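PDB 4EDP: ABC transporter, substrate-binding protein from Clostridium perfringens, which probably captures a small solute outside the cell membrane and hands it to the permease of an ABC importer. Local coordinates for residues I168-I173 / V213-K218; N139-V144 / A233-D238; Q86-Y91 / S273-L278. All coordinates share one frame; numbering follows the deposited sequence. Where two conformers were deposited one is given.

Contacts 1 and 2 are adjoining parts of one lobe. Strand 168-171, which pairs in parallel with 212-216 in contact 1, also lies beside strand 233-237, the partner of 135-145 in contact 2. Their centres are about 11 Å apart, and the hydroxyl Y216 OH reaches V235 O at 2.6 Å, so the two share polar as well as apolar interactions. Contact 3 lies on the opposite side of the chain's centre, about 37 Å from contact 1 and about 35 Å from contact 2 between centres, consistent with the second lobe of a bilobal binding protein. An acetate, probably from the crystallisation liquor, is bound by Y91 at the inner end of 86-91.

Contact 1. Residues I168-I173 / V213-K218; sequences IAIPDI and VKTYSK
Strands 168-171 and 214-216 run parallel, their axes approaching to 4.6 Å and crossing at -38°. V213 N donates to I168 O, Y216 N to I170 O and D172 N to Y216 O, while the bond from I170 N to K214 O is weak. The first is nearly collinear with its carbonyl, V213 N standing 2.8 Å from I168 O. Y216 carries much of the side-chain contact. With CG in the crowded position between N and the carbonyl carbon (chi1 68°), its ring reaches across strand 168-171, with P171 beside it, toward strand 233-237; P171 CA sits over one face, 3.9 Å from the ring centroid, in a CH-pi contact. A169 CB packs 4.1 Å from Y216 CD2, and the phenol ends on the carbonyl of V235. On the face carrying I170 and T215, I170 CG1 and T215 CG2 run alongside each other at 4.0 Å. Beyond the strand, one water joins D172 OD1 to T215 OG1. The chemistry divides: an aromatic side chain with a satisfied hydroxyl ties three strands together on the buried side, whereas the carboxylate of D172 is held at the strand end by a water on OD1 and the hydroxyl of T174 on OD2.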
ATOM      1  N   ILE A 168      -8.946  18.581 -10.020  1.00 11.88           N
ATOM      2  CA  ILE A 168      -8.422  17.463  -9.224  1.00 11.93           C
ATOM      3  C   ILE A 168      -7.580  16.465 -10.007  1.00 12.81           C
ATOM      4  O   ILE A 168      -7.670  16.369 -11.228  1.00 13.31           O
ATOM      5  CB  ILE A 168      -9.562  16.653  -8.474  1.00 11.06           C
ATOM      6  CG1 ILE A 168     -10.282  15.655  -9.370  1.00 12.29           C
ATOM      7  CG2 ILE A 168     -10.570  17.604  -7.775  1.00 13.15           C
ATOM      8  CD1 ILE A 168     -11.320  14.800  -8.601  1.00 12.95           C
ATOM      9  N   ALA A 169      -6.732  15.747  -9.274  1.00 12.50           N
ATOM     10  CA  ALA A 169      -5.936  14.656  -9.833  1.00 13.37           C
ATOM     11  C   ALA A 169      -6.246  13.400  -9.011  1.00 12.36           C
ATOM     12  O   ALA A 169      -6.395  13.478  -7.780  1.00 12.71           O
ATOM     13  CB  ALA A 169      -4.428  14.965  -9.803  1.00 13.08           C
ATOM     14  N   ILE A 170      -6.338  12.264  -9.692  1.00 12.00           N
ATOM     15  CA  ILE A 170      -6.616  10.984  -9.054  1.00 12.76           C
ATOM     16  C   ILE A 170      -5.588   9.957  -9.562  1.00 12.89           C
ATOM     17  O   ILE A 170      -5.040  10.086 -10.663  1.00 14.82           O
ATOM     18  CB  ILE A 170      -8.069  10.502  -9.302  1.00 12.24           C
ATOM     19  CG1 ILE A 170      -8.307  10.188 -10.781  1.00 14.99           C
ATOM     20  CG2 ILE A 170      -9.088  11.572  -8.794  1.00 11.66           C
ATOM     21  CD1 ILE A 170      -9.759   9.756 -11.143  1.00 14.51           C
ATOM     22  N   PRO A 171      -5.293   8.946  -8.743  1.00 12.93           N
ATOM     23  CA  PRO A 171      -4.345   7.931  -9.145  1.00 13.54           C
ATOM     24  C   PRO A 171      -4.891   7.057 -10.256  1.00 13.33           C
ATOM     25  O   PRO A 171      -6.093   6.735 -10.273  1.00 14.29           O
ATOM     26  CB  PRO A 171      -4.156   7.103  -7.863  1.00 13.49           C
ATOM     27  CG  PRO A 171      -5.422   7.253  -7.147  1.00 14.90           C
ATOM     28  CD  PRO A 171      -5.817   8.692  -7.389  1.00 13.52           C
ATOM     29  N   ASP A 172      -4.022   6.666 -11.181  1.00 12.86           N
ATOM     30  CA  ASP A 172      -4.451   5.828 -12.283  1.00 13.83           C
ATOM     31  C   ASP A 172      -4.749   4.421 -11.779  1.00 13.99           C
ATOM     32  O   ASP A 172      -4.235   3.989 -10.731  1.00 13.30           O
ATOM     33  CB  ASP A 172      -3.380   5.755 -13.367  1.00 15.53           C
ATOM     34  CG  ASP A 172      -3.893   5.098 -14.626  1.00 21.16           C
ATOM     35  OD1 ASP A 172      -4.923   5.563 -15.160  1.00 23.13           O
ATOM     36  OD2 ASP A 172      -3.270   4.115 -15.065  1.00 29.98           O
ATOM     37  N   ILE A 173      -5.583   3.712 -12.525  1.00 15.33           N
ATOM     38  CA  ILE A 173      -5.978   2.346 -12.166  1.00 16.11           C
ATOM     39  C   ILE A 173      -4.796   1.398 -11.989  1.00 17.30           C
ATOM     40  O   ILE A 173      -4.877   0.460 -11.184  1.00 17.48           O
ATOM     41  CB  ILE A 173      -6.965   1.771 -13.209  1.00 16.59           C
ATOM     42  CG1 ILE A 173      -7.598   0.469 -12.704  1.00 16.38           C
ATOM     43  CG2 ILE A 173      -6.275   1.594 -14.571  1.00 16.38           C
ATOM     44  CD1 ILE A 173      -8.424   0.639 -11.370  1.00 16.45           C
ATOM     45  N   VAL A 213      -8.303  16.618 -13.947  1.00 13.99           N
ATOM     46  CA  VAL A 213      -7.303  17.228 -14.816  1.00 15.58           C
ATOM     47  C   VAL A 213      -6.465  16.118 -15.402  1.00 17.56           C
ATOM     48  O   VAL A 213      -6.146  16.116 -16.602  1.00 19.63           O
ATOM     49  CB  VAL A 213      -6.420  18.181 -14.014  1.00 16.19           C
ATOM     50  CG1 VAL A 213      -5.228  18.639 -14.839  1.00 19.35           C
ATOM     51  CG2 VAL A 213      -7.254  19.342 -13.544  1.00 16.56           C
ATOM     52  N   LYS A 214      -6.067  15.182 -14.555  1.00 18.49           N
ATOM     53  CA  LYS A 214      -5.362  14.015 -15.046  1.00 21.20           C
ATOM     54  C   LYS A 214      -5.329  12.904 -14.024  1.00 19.27           C
ATOM     55  O   LYS A 214      -5.551  13.123 -12.823  1.00 16.57           O
ATOM     56  CB  LYS A 214      -3.934  14.332 -15.461  1.00 25.24           C
ATOM     57  CG  LYS A 214      -3.008  14.640 -14.313  1.00 27.55           C
ATOM     58  CD  LYS A 214      -1.583  14.861 -14.815  1.00 34.52           C
ATOM     59  CE  LYS A 214      -1.016  13.626 -15.510  1.00 37.99           C
ATOM     60  NZ  LYS A 214       0.412  13.843 -15.873  1.00 40.74           N
ATOM     61  N   THR A 215      -5.077  11.698 -14.535  1.00 18.49           N
ATOM     62  CA  THR A 215      -4.898  10.532 -13.701  1.00 19.48           C
ATOM     63  C   THR A 215      -3.377  10.477 -13.662  1.00 21.67           C
ATOM     64  O   THR A 215      -2.712  10.774 -14.671  1.00 26.70           O
ATOM     65  CB  THR A 215      -5.571   9.280 -14.300  1.00 20.89           C
ATOM     66  OG1 THR A 215      -4.966   8.971 -15.554  1.00 23.61           O
ATOM     67  CG2 THR A 215      -7.048   9.531 -14.530  1.00 18.93           C
ATOM     68  N   TYR A 216      -2.795  10.194 -12.511  1.00 19.53           N
ATOM     69  CA  TYR A 216      -1.356  10.205 -12.400  1.00 20.46           C
ATOM     70  C   TYR A 216      -0.810   8.849 -12.022  1.00 22.22           C
ATOM     71  O   TYR A 216      -1.489   8.033 -11.400  1.00 20.63           O
ATOM     72  CB  TYR A 216      -0.897  11.263 -11.385  1.00 19.97           C
ATOM     73  CG  TYR A 216      -1.272  10.940  -9.959  1.00 17.44           C
ATOM     74  CD1 TYR A 216      -0.432  10.176  -9.162  1.00 21.55           C
ATOM     75  CD2 TYR A 216      -2.458  11.388  -9.407  1.00 17.16           C
ATOM     76  CE1 TYR A 216      -0.767   9.869  -7.856  1.00 23.29           C
ATOM     77  CE2 TYR A 216      -2.811  11.064  -8.094  1.00 15.42           C
ATOM     78  CZ  TYR A 216      -1.954  10.316  -7.323  1.00 19.56           C
ATOM     79  OH  TYR A 216      -2.266   9.984  -6.009  1.00 20.53           O
ATOM     80  N   SER A 217       0.521   8.820 -12.048  0.50 25.26           N
ATOM     81  CA  SER A 217       1.306   7.667 -11.614  0.50 27.46           C
ATOM     82  C   SER A 217       2.511   8.094 -10.752  0.50 28.80           C
ATOM     83  O   SER A 217       3.005   7.312  -9.935  0.50 29.27           O
ATOM     84  CB  SER A 217       1.773   6.863 -12.820  0.50 29.26           C
ATOM     85  OG  SER A 217       0.658   6.329 -13.519  0.50 31.68           O
ATOM     86  N   LYS A 218       2.970   9.335 -10.905  0.50 28.87           N
ATOM     87  CA  LYS A 218       4.144   9.802 -10.154  0.50 29.96           C
ATOM     88  C   LYS A 218       3.879  10.896  -9.125  0.50 29.00           C
ATOM     89  O   LYS A 218       3.231  11.908  -9.415  0.50 28.84           O
ATOM     90  CB  LYS A 218       5.242  10.284 -11.110  0.50 31.37           C
ATOM     91  CG  LYS A 218       5.765   9.212 -12.040  0.50 33.34           C
ATOM     92  CD  LYS A 218       6.968   9.693 -12.832  0.50 36.21           C
ATOM     93  CE  LYS A 218       6.659  10.906 -13.684  0.50 36.50           C
ATOM     94  NZ  LYS A 218       7.869  11.315 -14.471  0.50 40.60           N
TER
HETATM   95  O   HOH W   1      -6.045   7.012 -17.501  1.00 51.09           O

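Contact 2. Residues N139-V144 / A233-D238; sequences NSIGIV and AAVASD
D238 CG stands in the crowded position between its backbone N and carbonyl carbon, and this chi1 of 43° brings the carboxylate to the backbone of S140. D238 OD2 thereby accepts a weak bond from S140 N at 3.2 Å, while D238 N donates to S140 O from above the carbonyl plane. Backbone N and O of S140 thus both bond to D238, one weakly to its side chain and one to its backbone N. N139 CG, anti to its carbonyl carbon (chi1 -57°), turns OD1 toward a water that lies within hydrogen-bonding distance of D238 OD2 as well. T319 completes the polar cluster, bonding both S140 OG and D238 OD2, and N263 takes the amide nitrogen of N139. Such a concentration of donors would probably favour the charged form of D238.

Farther along, the strands form a regular antiparallel ladder at 159°. G142 and A236 are a hydrogen-bonded pair, with A236 N 3.0 Å from G142 O, as are V144 and A234, with V144 N 2.8 Å from A234 O. Between them, I143 and V235 make a non-hydrogen-bonded pair. I141 CG1 is also in the crowded position, and I141 CD1 crosses obliquely to V235 CG1 at 4.0 Å; helix 178-189 packs on this side. On the face of V144 and A236, V144 CG2 meets A236 CB at 4.0 Å. L222 and F226 of helix 219-227 pack on this face, where A234, A236 and G142 present little bulk.

S237 closes strand 233-237 as the N-cap of helix 238-247, its OG accepting from A240 N. Strand 135-145 runs antiparallel to 233-237, which itself lies parallel to 168-171 and leads directly into that helix; a mixed sheet of this kind flanked by helices is characteristic of a lobe of the periplasmic-binding-protein fold.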
ATOM      1  N   ASN A 139       0.334   1.704   4.306  1.00 11.87           N
ATOM      2  CA  ASN A 139       0.299   3.054   3.766  1.00 12.39           C
ATOM      3  C   ASN A 139      -1.181   3.450   3.661  1.00 13.37           C
ATOM      4  O   ASN A 139      -2.069   2.574   3.663  1.00 13.92           O
ATOM      5  CB  ASN A 139       0.875   3.127   2.358  1.00 12.29           C
ATOM      6  CG  ASN A 139       2.295   2.616   2.273  1.00 17.52           C
ATOM      7  OD1 ASN A 139       3.175   3.059   3.012  1.00 17.95           O
ATOM      8  ND2 ASN A 139       2.535   1.719   1.336  1.00 18.74           N
ATOM      9  N   SER A 140      -1.446   4.743   3.536  1.00 11.99           N
ATOM     10  CA  SER A 140      -2.847   5.224   3.385  1.00 13.16           C
ATOM     11  C   SER A 140      -2.908   6.369   2.399  1.00 12.07           C
ATOM     12  O   SER A 140      -1.878   6.848   1.920  1.00 12.94           O
ATOM     13  CB  SER A 140      -3.468   5.673   4.710  1.00 12.60           C
ATOM     14  OG  SER A 140      -2.857   6.845   5.261  1.00 15.96           O
ATOM     15  N   ILE A 141      -4.128   6.796   2.102  1.00 12.27           N
ATOM     16  CA  ILE A 141      -4.368   7.925   1.222  1.00 10.96           C
ATOM     17  C   ILE A 141      -5.185   8.978   1.953  1.00 10.62           C
ATOM     18  O   ILE A 141      -5.669   8.753   3.057  1.00 12.91           O
ATOM     19  CB  ILE A 141      -5.097   7.521  -0.076  1.00 10.73           C
ATOM     20  CG1 ILE A 141      -6.381   6.745   0.239  1.00 11.17           C
ATOM     21  CG2 ILE A 141      -4.146   6.684  -0.990  1.00 13.06           C
ATOM     22  CD1 ILE A 141      -7.193   6.400  -0.982  1.00 14.15           C
ATOM     23  N   GLY A 142      -5.293  10.138   1.332  1.00 10.98           N
ATOM     24  CA  GLY A 142      -6.084  11.229   1.853  1.00 11.15           C
ATOM     25  C   GLY A 142      -6.370  12.134   0.688  1.00 10.84           C
ATOM     26  O   GLY A 142      -5.977  11.840  -0.465  1.00 12.50           O
ATOM     27  N   ILE A 143      -7.097  13.213   0.963  1.00 11.31           N
ATOM     28  CA  ILE A 143      -7.350  14.220  -0.063  1.00 11.50           C
ATOM     29  C   ILE A 143      -6.417  15.394   0.277  1.00 11.70           C
ATOM     30  O   ILE A 143      -6.590  16.093   1.287  1.00 12.52           O
ATOM     31  CB  ILE A 143      -8.794  14.731  -0.081  1.00 11.68           C
ATOM     32  CG1 ILE A 143      -9.790  13.565  -0.216  1.00 12.95           C
ATOM     33  CG2 ILE A 143      -8.957  15.739  -1.243  1.00 10.29           C
ATOM     34  CD1 ILE A 143     -11.264  13.990  -0.103  1.00 13.73           C
ATOM     35  N   VAL A 144      -5.399  15.586  -0.541  1.00 11.51           N
ATOM     36  CA  VAL A 144      -4.477  16.696  -0.357  1.00 12.40           C
ATOM     37  C   VAL A 144      -5.170  17.878  -0.987  1.00 12.91           C
ATOM     38  O   VAL A 144      -5.552  17.823  -2.166  1.00 13.76           O
ATOM     39  CB  VAL A 144      -3.123  16.415  -1.017  1.00 12.68           C
ATOM     40  CG1 VAL A 144      -2.150  17.635  -0.823  1.00 10.81           C
ATOM     41  CG2 VAL A 144      -2.553  15.137  -0.436  1.00 13.99           C
ATOM     42  N   ALA A 233      -6.936  19.950  -5.571  1.00 14.79           N
ATOM     43  CA  ALA A 233      -7.036  18.727  -4.760  1.00 13.62           C
ATOM     44  C   ALA A 233      -6.548  17.479  -5.471  1.00 13.74           C
ATOM     45  O   ALA A 233      -6.613  17.380  -6.699  1.00 12.64           O
ATOM     46  CB  ALA A 233      -8.499  18.497  -4.315  1.00 13.82           C
ATOM     47  N   ALA A 234      -6.042  16.527  -4.697  1.00 12.39           N
ATOM     48  CA  ALA A 234      -5.630  15.240  -5.251  1.00 13.06           C
ATOM     49  C   ALA A 234      -5.841  14.108  -4.256  1.00 13.71           C
ATOM     50  O   ALA A 234      -5.635  14.284  -3.047  1.00 12.96           O
ATOM     51  CB  ALA A 234      -4.139  15.258  -5.696  1.00 13.07           C
ATOM     52  N   VAL A 235      -6.287  12.961  -4.747  1.00 12.66           N
ATOM     53  CA  VAL A 235      -6.364  11.773  -3.905  1.00 11.94           C
ATOM     54  C   VAL A 235      -4.928  11.258  -3.971  1.00 12.82           C
ATOM     55  O   VAL A 235      -4.433  10.950  -5.053  1.00 14.13           O
ATOM     56  CB  VAL A 235      -7.349  10.726  -4.436  1.00 12.80           C
ATOM     57  CG1 VAL A 235      -7.219   9.424  -3.664  1.00 12.31           C
ATOM     58  CG2 VAL A 235      -8.770  11.266  -4.411  1.00 12.63           C
ATOM     59  N   ALA A 236      -4.256  11.180  -2.833  1.00 11.91           N
ATOM     60  CA  ALA A 236      -2.853  10.823  -2.821  1.00 12.65           C
ATOM     61  C   ALA A 236      -2.405  10.160  -1.524  1.00 11.12           C
ATOM     62  O   ALA A 236      -3.013  10.325  -0.476  1.00 13.11           O
ATOM     63  CB  ALA A 236      -2.040  12.074  -3.035  1.00 13.89           C
ATOM     64  N   SER A 237      -1.286   9.457  -1.613  1.00 12.51           N
ATOM     65  CA  SER A 237      -0.727   8.750  -0.483  1.00 12.66           C
ATOM     66  C   SER A 237      -0.114   9.667   0.560  1.00 13.21           C
ATOM     67  O   SER A 237       0.195  10.836   0.297  1.00 14.08           O
ATOM     68  CB  SER A 237       0.366   7.808  -0.985  1.00 13.85           C
ATOM     69  OG  SER A 237       1.495   8.552  -1.460  1.00 15.24           O
ATOM     70  N   ASP A 238       0.069   9.107   1.750  1.00 12.45           N
ATOM     71  CA  ASP A 238       0.744   9.768   2.843  1.00 14.06           C
ATOM     72  C   ASP A 238       2.137  10.234   2.395  1.00 14.56           C
ATOM     73  O   ASP A 238       2.545  11.366   2.690  1.00 14.12           O
ATOM     74  CB  ASP A 238       0.825   8.830   4.060  1.00 13.87           C
ATOM     75  CG  ASP A 238       1.219   7.376   3.700  1.00 18.00           C
ATOM     76  OD1 ASP A 238       1.693   7.083   2.578  1.00 20.45           O
ATOM     77  OD2 ASP A 238       1.063   6.515   4.587  1.00 22.72           O
TER
HETATM   78  O   HOH W   2       3.311   4.980   4.910  1.00 19.67           O

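Contact 3. Residues Q86-Y91 / S273-L278; sequences QIDITY and SKNKDL. With ACT (acetate ion), chain E.
Hydrogen bonds to the carboxylate of D88 carry this contact. Its CG lies anti to the carbonyl carbon (chi1 -67°), which sends OD1 toward the loop ahead of helix 276-286. S273 OG donates to D88 OD1 at 2.7 Å along the anti lone pair, with S273 OG anti to its backbone N (chi1 177°). N275 ND2 donates to D88 OD1 too, at 3.1 Å, from above the carboxylate plane, and adds a weak bond to OD2; the amide and carboxylate planes stand 75° apart. A water donates to D88 OD1 and accepts from K274 N, so three donors converge on one buried oxygen. OD2 is held by V38 N of strand 37-41, and this wealth of donors would probably stabilise the ionised form.

Within 273-278, N275 N donates to S273 OG, 3.0 Å away, closing an ST turn that orients the serine hydroxyl toward D88.

Farther along strand 89-93, Y91 OH donates to O of a bound acetate at 2.6 Å, with that oxygen near the plane of the ring, at its edge. An aspartate leading into a central strand and clasping an ST turn at the N-terminus of a helix thus joins strand to helix in the alpha/beta lobe of a solute-binding protein.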
ATOM      1  N   GLN A  86      15.346 -20.399  -5.889  1.00 29.23           N
ATOM      2  CA  GLN A  86      16.075 -20.598  -4.626  1.00 28.83           C
ATOM      3  C   GLN A  86      15.684 -19.566  -3.554  1.00 27.28           C
ATOM      4  O   GLN A  86      16.310 -19.474  -2.496  1.00 26.49           O
ATOM      5  CB  GLN A  86      17.573 -20.512  -4.869  1.00 31.34           C
ATOM      6  CG  GLN A  86      18.017 -21.345  -6.060  1.00 36.29           C
ATOM      7  CD  GLN A  86      19.499 -21.586  -6.093  1.00 45.38           C
ATOM      8  OE1 GLN A  86      20.027 -22.358  -5.290  1.00 51.79           O
ATOM      9  NE2 GLN A  86      20.175 -20.998  -7.074  1.00 48.37           N
ATOM     10  N   ILE A  87      14.651 -18.794  -3.844  1.00 26.29           N
ATOM     11  CA  ILE A  87      14.170 -17.775  -2.921  1.00 24.89           C
ATOM     12  C   ILE A  87      13.471 -18.432  -1.713  1.00 23.37           C
ATOM     13  O   ILE A  87      12.707 -19.385  -1.875  1.00 22.52           O
ATOM     14  CB  ILE A  87      13.219 -16.803  -3.655  1.00 24.72           C
ATOM     15  CG1 ILE A  87      13.986 -16.054  -4.755  1.00 28.59           C
ATOM     16  CG2 ILE A  87      12.592 -15.805  -2.685  1.00 22.06           C
ATOM     17  CD1 ILE A  87      13.130 -15.117  -5.554  1.00 34.92           C
ATOM     18  N   ASP A  88      13.754 -17.918  -0.514  1.00 22.98           N
ATOM     19  CA  ASP A  88      13.160 -18.405   0.742  1.00 22.27           C
ATOM     20  C   ASP A  88      11.973 -17.521   1.168  1.00 22.02           C
ATOM     21  O   ASP A  88      10.896 -18.004   1.535  1.00 21.50           O
ATOM     22  CB  ASP A  88      14.224 -18.430   1.835  1.00 22.44           C
ATOM     23  CG  ASP A  88      15.314 -19.466   1.567  1.00 25.41           C
ATOM     24  OD1 ASP A  88      14.957 -20.655   1.372  1.00 26.37           O
ATOM     25  OD2 ASP A  88      16.517 -19.110   1.597  1.00 25.12           O
ATOM     26  N   ILE A  89      12.186 -16.221   1.156  1.00 22.30           N
ATOM     27  CA  ILE A  89      11.094 -15.320   1.504  1.00 21.44           C
ATOM     28  C   ILE A  89      10.980 -14.204   0.492  1.00 20.39           C
ATOM     29  O   ILE A  89      11.979 -13.753  -0.071  1.00 20.50           O
ATOM     30  CB  ILE A  89      11.181 -14.746   2.911  1.00 22.52           C
ATOM     31  CG1 ILE A  89      12.388 -13.866   3.079  1.00 24.44           C
ATOM     32  CG2 ILE A  89      11.144 -15.857   3.973  1.00 25.43           C
ATOM     33  CD1 ILE A  89      12.239 -12.977   4.262  1.00 27.08           C
ATOM     34  N   THR A  90       9.747 -13.748   0.298  1.00 18.00           N
ATOM     35  CA  THR A  90       9.437 -12.756  -0.703  1.00 18.39           C
ATOM     36  C   THR A  90       8.645 -11.568  -0.187  1.00 16.58           C
ATOM     37  O   THR A  90       7.566 -11.727   0.404  1.00 14.23           O
ATOM     38  CB  THR A  90       8.614 -13.429  -1.821  1.00 18.47           C
ATOM     39  OG1 THR A  90       9.381 -14.499  -2.412  1.00 18.58           O
ATOM     40  CG2 THR A  90       8.208 -12.427  -2.902  1.00 21.15           C
ATOM     41  N   TYR A  91       9.199 -10.385  -0.409  1.00 15.87           N
ATOM     42  CA  TYR A  91       8.553  -9.109  -0.061  1.00 15.62           C
ATOM     43  C   TYR A  91       7.823  -8.584  -1.311  1.00 15.83           C
ATOM     44  O   TYR A  91       8.435  -8.439  -2.371  1.00 16.94           O
ATOM     45  CB  TYR A  91       9.586  -8.047   0.341  1.00 15.59           C
ATOM     46  CG  TYR A  91      10.174  -8.060   1.737  1.00 17.41           C
ATOM     47  CD1 TYR A  91      11.162  -8.956   2.104  1.00 19.17           C
ATOM     48  CD2 TYR A  91       9.797  -7.100   2.668  1.00 18.71           C
ATOM     49  CE1 TYR A  91      11.728  -8.919   3.385  1.00 20.35           C
ATOM     50  CE2 TYR A  91      10.347  -7.059   3.933  1.00 18.20           C
ATOM     51  CZ  TYR A  91      11.316  -7.974   4.288  1.00 20.50           C
ATOM     52  OH  TYR A  91      11.871  -7.920   5.536  1.00 19.93           O
ATOM     53  N   SER A 273      11.088 -23.276  -0.716  1.00 29.22           N
ATOM     54  CA  SER A 273      12.149 -23.025   0.256  1.00 28.71           C
ATOM     55  C   SER A 273      12.595 -24.272   1.004  1.00 30.13           C
ATOM     56  O   SER A 273      11.776 -25.108   1.384  1.00 30.00           O
ATOM     57  CB  SER A 273      11.698 -22.002   1.294  1.00 27.10           C
ATOM     58  OG  SER A 273      12.704 -21.814   2.272  1.00 25.58           O
ATOM     59  N   LYS A 274      13.904 -24.362   1.222  1.00 31.61           N
ATOM     60  CA  LYS A 274      14.529 -25.448   1.960  1.00 32.27           C
ATOM     61  C   LYS A 274      15.067 -24.908   3.289  1.00 31.24           C
ATOM     62  O   LYS A 274      15.915 -25.525   3.920  1.00 32.95           O
ATOM     63  CB  LYS A 274      15.675 -26.052   1.133  1.00 35.06           C
ATOM     64  CG  LYS A 274      15.256 -26.533  -0.255  1.00 39.18           C
ATOM     65  CD  LYS A 274      14.124 -27.568  -0.190  1.00 44.59           C
ATOM     66  CE  LYS A 274      13.791 -28.155  -1.579  1.00 48.79           C
ATOM     67  NZ  LYS A 274      13.265 -27.141  -2.541  1.00 48.90           N
ATOM     68  N   ASN A 275      14.564 -23.742   3.702  1.00 29.29           N
ATOM     69  CA  ASN A 275      14.974 -23.090   4.941  1.00 28.52           C
ATOM     70  C   ASN A 275      13.747 -22.467   5.621  1.00 26.71           C
ATOM     71  O   ASN A 275      13.789 -21.335   6.082  1.00 25.80           O
ATOM     72  CB  ASN A 275      15.965 -21.970   4.609  1.00 29.11           C
ATOM     73  CG  ASN A 275      17.216 -22.473   3.909  1.00 33.46           C
ATOM     74  OD1 ASN A 275      17.980 -23.255   4.470  1.00 36.38           O
ATOM     75  ND2 ASN A 275      17.456 -21.983   2.694  1.00 36.13           N
ATOM     76  N   LYS A 276      12.653 -23.205   5.703  1.00 26.11           N
ATOM     77  CA  LYS A 276      11.416 -22.631   6.261  1.00 25.15           C
ATOM     78  C   LYS A 276      11.446 -22.260   7.743  1.00 24.72           C
ATOM     79  O   LYS A 276      10.859 -21.253   8.140  1.00 23.01           O
ATOM     80  CB  LYS A 276      10.224 -23.520   5.917  1.00 24.74           C
ATOM     81  CG  LYS A 276       9.983 -23.568   4.410  1.00 24.91           C
ATOM     82  CD  LYS A 276       8.777 -24.408   4.049  1.00 25.85           C
ATOM     83  CE  LYS A 276       8.535 -24.401   2.564  1.00 25.17           C
ATOM     84  NZ  LYS A 276       7.366 -25.276   2.225  1.00 26.65           N
ATOM     85  N   ASP A 277      12.125 -23.041   8.578  1.00 25.99           N
ATOM     86  CA  ASP A 277      12.182 -22.682   9.997  1.00 26.45           C
ATOM     87  C   ASP A 277      12.804 -21.297  10.165  1.00 25.39           C
ATOM     88  O   ASP A 277      12.278 -20.470  10.915  1.00 23.96           O
ATOM     89  CB  ASP A 277      12.960 -23.716  10.800  1.00 29.26           C
ATOM     90  CG  ASP A 277      12.206 -25.010  10.943  1.00 32.78           C
ATOM     91  OD1 ASP A 277      10.966 -24.989  10.790  1.00 39.42           O
ATOM     92  OD2 ASP A 277      12.843 -26.038  11.225  1.00 41.87           O
ATOM     93  N   LEU A 278      13.902 -21.049   9.450  1.00 23.96           N
ATOM     94  CA  LEU A 278      14.588 -19.763   9.502  1.00 24.78           C
ATOM     95  C   LEU A 278      13.685 -18.667   8.899  1.00 22.98           C
ATOM     96  O   LEU A 278      13.681 -17.519   9.364  1.00 22.39           O
ATOM     97  CB  LEU A 278      15.905 -19.842   8.720  1.00 26.00           C
ATOM     98  CG  LEU A 278      16.868 -18.664   8.827  1.00 28.61           C
ATOM     99  CD1 LEU A 278      17.406 -18.544  10.249  1.00 28.13           C
ATOM    100  CD2 LEU A 278      18.033 -18.815   7.840  1.00 28.27           C
TER
HETATM  101  C   ACT E 403      11.197  -4.620   6.662  1.00 27.30           C
HETATM  102  O   ACT E 403      11.252  -5.830   7.018  1.00 25.80           O
HETATM  103  OXT ACT E 403      10.563  -3.841   7.422  1.00 27.78           O
HETATM  104  CH3 ACT E 403      11.852  -4.114   5.410  1.00 25.30           C
HETATM  105  O   HOH W   3      15.661 -22.795  -0.387  1.00 33.40           O